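Local coordinates for periplasmic binding protein/LacI transcriptional regulator (Clostridium phytofermentans, PDB 3BRS) that probably binds a sugar outside the membrane and delivers it to a transporter, as a member of the periplasmic binding protein/LacI family, at residues A[24-38]-A[246-258]. Numbering follows the deposited sequence.
Sequences VLVEGAQMAAKEYEI and PFNIGYLGVEKAL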
# COMPACT_ATOMS: atom_id res chain seq x y z
N VAL A 24 9.95 6.45 2.72
CA VAL A 24 10.05 6.49 4.17
C VAL A 24 10.22 5.11 4.83
O VAL A 24 10.93 4.97 5.84
CB VAL A 24 8.85 7.23 4.71
CG1 VAL A 24 8.68 7.05 6.20
CG2 VAL A 24 8.98 8.75 4.35
N LEU A 25 9.61 4.07 4.21
CA LEU A 25 9.74 2.66 4.65
C LEU A 25 11.20 2.31 4.61
O LEU A 25 11.77 1.71 5.53
CB LEU A 25 8.97 1.78 3.68
CG LEU A 25 8.89 0.34 4.19
CD1 LEU A 25 7.48 -0.24 4.13
CD2 LEU A 25 9.87 -0.49 3.44
N VAL A 26 11.84 2.71 3.54
CA VAL A 26 13.29 2.46 3.36
C VAL A 26 14.04 3.18 4.46
O VAL A 26 14.90 2.58 5.10
CB VAL A 26 13.71 2.94 1.95
CG1 VAL A 26 15.22 3.13 1.83
CG2 VAL A 26 13.27 1.91 0.93
N GLU A 27 13.71 4.45 4.72
CA GLU A 27 14.36 5.17 5.82
C GLU A 27 14.18 4.50 7.11
O GLU A 27 15.13 4.45 7.88
CB GLU A 27 13.90 6.63 5.92
CG GLU A 27 14.10 7.37 4.57
CD GLU A 27 13.61 8.82 4.59
OE1 GLU A 27 12.48 9.07 4.08
OE2 GLU A 27 14.37 9.68 5.15
N GLY A 28 12.97 3.97 7.40
CA GLY A 28 12.81 3.34 8.69
C GLY A 28 13.63 2.08 8.85
O GLY A 28 14.10 1.80 9.88
N ALA A 29 13.73 1.25 7.81
CA ALA A 29 14.48 0.03 7.89
C ALA A 29 16.01 0.34 7.90
O ALA A 29 16.80 -0.28 8.63
CB ALA A 29 14.10 -0.86 6.70
N GLN A 30 16.44 1.32 7.15
CA GLN A 30 17.84 1.70 7.25
C GLN A 30 18.17 2.32 8.59
O GLN A 30 19.31 2.19 9.04
CB GLN A 30 18.24 2.71 6.19
CG GLN A 30 18.05 2.28 4.76
CD GLN A 30 18.39 3.45 3.86
OE1 GLN A 30 18.22 4.62 4.23
NE2 GLN A 30 18.89 3.14 2.68
N MET A 31 17.20 2.98 9.25
CA MET A 31 17.46 3.44 10.63
C MET A 31 17.57 2.29 11.66
O MET A 31 18.51 2.22 12.47
CB MET A 31 16.39 4.39 11.10
CG MET A 31 16.57 4.75 12.56
SD MET A 31 17.47 6.27 12.61
CE MET A 31 16.15 7.36 13.17
N ALA A 32 16.60 1.40 11.66
CA ALA A 32 16.81 0.14 12.40
C ALA A 32 18.18 -0.58 12.11
O ALA A 32 18.87 -0.98 13.06
CB ALA A 32 15.63 -0.82 12.24
N ALA A 33 18.58 -0.77 10.83
CA ALA A 33 19.86 -1.45 10.50
C ALA A 33 21.06 -0.72 11.06
O ALA A 33 22.10 -1.34 11.39
CB ALA A 33 20.06 -1.60 8.97
N LYS A 34 20.96 0.60 11.02
CA LYS A 34 21.94 1.49 11.65
C LYS A 34 21.96 1.19 13.14
O LYS A 34 23.00 0.94 13.72
CB LYS A 34 21.57 2.96 11.38
CG LYS A 34 22.22 4.03 12.29
CD LYS A 34 22.20 5.37 11.54
CE LYS A 34 22.59 6.55 12.41
NZ LYS A 34 23.23 7.61 11.56
N GLU A 35 20.79 1.19 13.76
CA GLU A 35 20.69 1.16 15.23
C GLU A 35 21.15 -0.18 15.75
O GLU A 35 21.68 -0.27 16.86
CB GLU A 35 19.23 1.45 15.61
CG GLU A 35 18.68 0.77 16.88
CD GLU A 35 19.01 1.50 18.18
OE1 GLU A 35 19.61 2.61 18.12
OE2 GLU A 35 18.68 0.95 19.26
N TYR A 36 20.91 -1.22 14.95
CA TYR A 36 21.27 -2.58 15.32
C TYR A 36 22.53 -3.16 14.62
O TYR A 36 22.85 -4.33 14.82
CB TYR A 36 20.08 -3.49 15.15
CG TYR A 36 18.93 -3.15 16.09
CD1 TYR A 36 17.87 -2.36 15.67
CD2 TYR A 36 18.90 -3.64 17.41
CE1 TYR A 36 16.80 -2.07 16.54
CE2 TYR A 36 17.84 -3.35 18.27
CZ TYR A 36 16.80 -2.58 17.81
OH TYR A 36 15.75 -2.28 18.63
N GLU A 37 23.24 -2.35 13.81
CA GLU A 37 24.46 -2.82 13.14
C GLU A 37 24.15 -4.02 12.21
O GLU A 37 24.69 -5.14 12.39
CB GLU A 37 25.48 -3.26 14.19
CG GLU A 37 25.97 -2.17 15.13
CD GLU A 37 27.47 -2.28 15.43
OE1 GLU A 37 28.02 -3.42 15.48
OE2 GLU A 37 28.10 -1.21 15.62
N ILE A 38 23.28 -3.80 11.24
CA ILE A 38 22.79 -4.88 10.39
C ILE A 38 23.31 -4.59 8.99
O ILE A 38 23.35 -3.45 8.57
CB ILE A 38 21.19 -5.00 10.43
CG1 ILE A 38 20.72 -5.76 11.69
CG2 ILE A 38 20.69 -5.78 9.25
CD1 ILE A 38 19.36 -5.43 12.28
N PRO A 246 4.72 4.37 7.34
CA PRO A 246 5.68 3.53 6.64
C PRO A 246 6.99 3.48 7.35
O PRO A 246 7.67 2.45 7.28
CB PRO A 246 5.82 4.22 5.29
CG PRO A 246 5.45 5.63 5.59
CD PRO A 246 4.29 5.48 6.49
N PHE A 247 7.36 4.56 8.06
CA PHE A 247 8.62 4.53 8.78
C PHE A 247 8.60 3.33 9.76
O PHE A 247 9.54 2.48 9.79
CB PHE A 247 8.84 5.88 9.52
CG PHE A 247 10.20 6.00 10.07
CD1 PHE A 247 10.48 5.53 11.36
CD2 PHE A 247 11.26 6.51 9.28
CE1 PHE A 247 11.82 5.60 11.88
CE2 PHE A 247 12.59 6.59 9.79
CZ PHE A 247 12.86 6.13 11.07
N ASN A 248 7.50 3.22 10.53
CA ASN A 248 7.35 2.11 11.45
C ASN A 248 7.26 0.75 10.81
O ASN A 248 7.75 -0.20 11.41
CB ASN A 248 6.19 2.34 12.32
CG ASN A 248 6.50 3.41 13.34
OD1 ASN A 248 5.62 4.07 13.87
ND2 ASN A 248 7.79 3.62 13.58
N ILE A 249 6.60 0.62 9.65
CA ILE A 249 6.64 -0.69 8.96
C ILE A 249 8.04 -1.18 8.71
O ILE A 249 8.33 -2.40 8.92
CB ILE A 249 5.87 -0.69 7.63
CG1 ILE A 249 4.38 -0.63 7.96
CG2 ILE A 249 6.12 -2.06 6.82
CD1 ILE A 249 3.49 0.02 6.84
N GLY A 250 8.91 -0.28 8.22
CA GLY A 250 10.29 -0.67 7.89
C GLY A 250 11.14 -0.90 9.12
O GLY A 250 11.92 -1.83 9.18
N TYR A 251 11.03 0.02 10.10
CA TYR A 251 11.74 -0.06 11.31
C TYR A 251 11.46 -1.43 11.99
O TYR A 251 12.36 -2.24 12.23
CB TYR A 251 11.41 1.22 12.18
CG TYR A 251 12.29 1.28 13.39
CD1 TYR A 251 12.06 0.46 14.49
CD2 TYR A 251 13.41 2.11 13.41
CE1 TYR A 251 12.95 0.45 15.60
CE2 TYR A 251 14.31 2.12 14.48
CZ TYR A 251 14.09 1.31 15.57
OH TYR A 251 15.00 1.39 16.61
N LEU A 252 10.19 -1.69 12.27
CA LEU A 252 9.78 -2.88 12.97
C LEU A 252 10.14 -4.15 12.22
O LEU A 252 10.44 -5.16 12.83
CB LEU A 252 8.23 -2.89 13.23
CG LEU A 252 7.61 -1.66 13.96
CD1 LEU A 252 6.05 -1.72 14.12
CD2 LEU A 252 8.27 -1.31 15.30
N GLY A 253 10.07 -4.13 10.88
CA GLY A 253 10.28 -5.36 10.10
C GLY A 253 11.71 -5.79 10.47
O GLY A 253 12.00 -6.96 10.80
N VAL A 254 12.60 -4.83 10.42
CA VAL A 254 14.02 -5.13 10.75
C VAL A 254 14.21 -5.57 12.20
O VAL A 254 14.59 -6.73 12.49
CB VAL A 254 15.01 -3.96 10.39
CG1 VAL A 254 16.47 -4.34 10.79
CG2 VAL A 254 14.96 -3.71 8.89
N GLU A 255 13.98 -4.64 13.12
CA GLU A 255 14.04 -4.92 14.53
C GLU A 255 13.48 -6.31 14.94
O GLU A 255 14.14 -7.02 15.66
CB GLU A 255 13.32 -3.80 15.26
CG GLU A 255 13.38 -3.88 16.73
CD GLU A 255 12.58 -2.78 17.33
OE1 GLU A 255 11.33 -2.81 17.14
OE2 GLU A 255 13.18 -1.87 17.95
N LYS A 256 12.31 -6.69 14.47
CA LYS A 256 11.65 -7.89 14.93
C LYS A 256 12.13 -9.11 14.14
O LYS A 256 11.92 -10.24 14.56
CB LYS A 256 10.12 -7.81 14.75
CG LYS A 256 9.40 -6.71 15.56
CD LYS A 256 9.55 -6.92 17.06
CE LYS A 256 8.55 -6.04 17.85
NZ LYS A 256 9.18 -4.78 18.31
N ALA A 257 12.75 -8.88 12.99
CA ALA A 257 13.49 -9.95 12.27
C ALA A 257 14.60 -10.41 13.20
O ALA A 257 15.04 -11.58 13.15
CB ALA A 257 14.13 -9.41 11.01
N LEU A 258 15.02 -9.48 14.05
CA LEU A 258 16.04 -9.74 15.03
C LEU A 258 15.58 -10.75 16.09
O LEU A 258 16.33 -11.63 16.49
CB LEU A 258 16.50 -8.45 15.67
CG LEU A 258 17.65 -7.68 15.00
CD1 LEU A 258 18.32 -6.74 16.04
CD2 LEU A 258 18.66 -8.69 14.43
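Gly28 and Gly250 let helices 24-36 and 246-258 run side by side in the same direction, their axes 6.4 Å apart at closest and crossing at -34°. With no side chain at either glycine the backbones touch directly: Ala29 CA lies 4.2 Å from Gly250 CA, Gly28 C lies 3.9 Å from Gly250 C, and CA-H...O contacts pass both ways, from Leu25 CA to Pro246 O and from Tyr251 CA to Gly28 O (3.3 Å). Two aromatic knobs of helix 246-258, one turn apart, line one side of this seam. Phe247, its CG turned anti to the backbone N (chi1 -170°), enters the hole formed by Val24, Glu27, Gly28 and Met31, with Gly28 CA over one ring face, 3.5 Å from the ring centroid. One turn on, Tyr251 fits among Gly28, Met31, Ala32 and Glu35; Ala32 CB lies over a face of its ring while Met31 CG meets the edge. Val24 CG1 packs against Phe247 CB, and Leu25 CD1 meets Ile249 CG2 near Ile96 of strand 92-96. Toward the C-terminal ends the helices diverge and longer side chains bridge them. Ile38, just past the Schellman turn at Glu37, meets Val254 tip to tip, CD1 to CG1 at a tight 3.4 Å, where both also touch Met8 of strand 7-11. Tyr36 CD2 touches Leu258 CD1, and Tyr36 OH donates to the anti lone pair of Glu255 OE2 (2.7 Å), with ring and carboxylate planes 78° apart. Lys256 NZ meets OE1 of that carboxylate from above its plane in a salt bridge; with a partner on each oxygen, the group's rotation is limited and its charged form probably favoured. Helix 246-258 thus joins helix 24-36 against the parallel sheet of one lobe through an apolar, glycine-lined interface, the Tyr36-Glu255 hydrogen bond crossing it on the side of the aromatic knobs.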